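Local coordinates for predicted acetamidase/formamidase (Thermoanaerobacter tengcongensis, PDB 3TKK) that probably hydrolyses carbon-nitrogen bonds of linear amides such as acetamide or formamide, and binds zinc and calcium ions, at the interface of chains A and B. Numbering follows the deposited sequence. Chains: chain A/B, Predicted acetamidase/formamidase.

The interface of chains A and B. Residues chain A 92, 122, 128, 188, 197-199; chain B 269-270.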
# COMPACT_ATOMS: atom_id res chain seq x y z
N LEU A 92 5.57 -22.88 2.02
CA LEU A 92 6.16 -21.59 2.15
C LEU A 92 7.56 -21.81 1.58
O LEU A 92 8.20 -22.87 1.91
CB LEU A 92 6.31 -21.20 3.64
CG LEU A 92 4.90 -20.92 4.12
CD1 LEU A 92 4.83 -20.97 5.58
CD2 LEU A 92 4.61 -19.49 3.58
N PHE A 122 1.45 -22.08 11.00
CA PHE A 122 2.79 -21.57 10.61
C PHE A 122 3.85 -22.24 11.49
O PHE A 122 4.93 -22.65 11.00
CB PHE A 122 2.81 -20.02 10.78
CG PHE A 122 4.11 -19.37 10.42
CD1 PHE A 122 4.45 -19.17 9.10
CD2 PHE A 122 5.06 -19.12 11.41
CE1 PHE A 122 5.68 -18.55 8.74
CE2 PHE A 122 6.26 -18.58 11.13
CZ PHE A 122 6.59 -18.27 9.75
N LEU A 128 -2.55 -18.93 11.65
CA LEU A 128 -2.99 -17.67 11.03
C LEU A 128 -4.21 -17.94 10.21
O LEU A 128 -4.16 -18.76 9.25
CB LEU A 128 -1.94 -17.12 10.04
CG LEU A 128 -0.58 -16.98 10.75
CD1 LEU A 128 0.47 -16.65 9.65
CD2 LEU A 128 -0.62 -15.87 11.78
N LEU A 188 -3.08 -17.60 2.20
CA LEU A 188 -2.72 -16.38 2.92
C LEU A 188 -1.51 -15.73 2.24
O LEU A 188 -0.61 -16.42 1.95
CB LEU A 188 -2.22 -16.69 4.31
CG LEU A 188 -2.19 -15.48 5.28
CD1 LEU A 188 -3.46 -14.59 5.29
CD2 LEU A 188 -1.76 -16.01 6.72
N SER A 197 7.02 -15.76 -1.50
CA SER A 197 5.90 -16.61 -1.79
C SER A 197 4.78 -16.36 -0.80
O SER A 197 4.86 -15.71 0.20
CB SER A 197 6.22 -18.16 -1.69
OG SER A 197 6.03 -18.48 -0.25
N GLY A 198 3.65 -16.92 -1.15
CA GLY A 198 2.46 -16.97 -0.30
C GLY A 198 2.44 -18.31 0.40
O GLY A 198 3.41 -19.00 0.37
N VAL A 199 1.40 -18.60 1.17
CA VAL A 199 1.10 -19.98 1.52
C VAL A 199 0.51 -20.68 0.22
O VAL A 199 -0.71 -20.63 -0.11
CB VAL A 199 0.17 -20.11 2.76
CG1 VAL A 199 -0.08 -21.69 3.10
CG2 VAL A 199 0.71 -19.34 4.03
N ILE B 269 3.53 -13.41 4.50
CA ILE B 269 2.22 -13.81 4.59
C ILE B 269 1.36 -13.01 5.61
O ILE B 269 0.16 -13.07 5.46
CB ILE B 269 2.10 -15.43 4.85
CG1 ILE B 269 2.71 -15.89 6.20
CG2 ILE B 269 2.73 -16.23 3.76
CD1 ILE B 269 2.31 -17.38 6.56
N THR B 270 1.97 -12.23 6.52
CA THR B 270 1.22 -11.45 7.49
C THR B 270 1.66 -10.00 7.46
O THR B 270 1.08 -9.23 8.09
CB THR B 270 1.32 -11.92 9.01
OG1 THR B 270 2.69 -11.87 9.45
CG2 THR B 270 0.80 -13.25 9.27
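B:Ile269 and B:Thr270 form the C-terminal end of helix 260-270 (phi/psi -115/-15° at B:Ile269, similar at B:Thr270), and they face an apolar pocket of chain A built from strands 89-95 and 127-129 and from loop residues, A:Leu188 and A:Gly198 extended, A:Phe122 with helix-like torsions. This is a knob-in-pocket contact. It is part of a two-fold symmetric interface between two copies of the protein, so its twin exists with the chains exchanged. That the dimer is the working form is plausible, but the structure alone does not show it.

B:Ile269 is the knob, with 86 Å² of its surface hidden by chain A. Its CG1 sits between the backbone N and the carbonyl carbon (chi1 64°). The chain then runs extended to CD1, which reaches deep among the A side chains. There B:Ile269 CD1 meets the CG2 methyl of A:Val199 at 3.6 Å and A:Leu128 CD1 at 3.7 Å. The ring of A:Phe122 presents its CD1 carbon to B:Ile269 CD1 at 3.8 Å. The other branch, B:Ile269 CG2, points towards the backbone of A:Gly198 and A:Val199. B:Ile269 CG2 also touches A:Leu92 CD2 at 3.8 Å. The side chains of A:Leu92 and A:Leu128 each cross B:Ile269 at about a right angle. A:Val199 CG2 lies against both branches; contacts on both probably limit rotation of the side chain.

A:Leu188 covers the backbone end of B:Ile269. Its CG lies 3.4 Å from B:Ile269 O, a van der Waals contact with the carbonyl oxygen.

On the A side, A:Ser197 OG donates a hydrogen bond of 2.7 Å to A:Gly198 O. It arrives in the carbonyl plane on a lone pair, and probably helps set the loop leading to A:Val199.

B:Thr270 extends the contact through its methyl. B:Thr270 CG2 lies anti to the carbonyl carbon and packs tightly, 3.4 Å from A:Leu128 CD1.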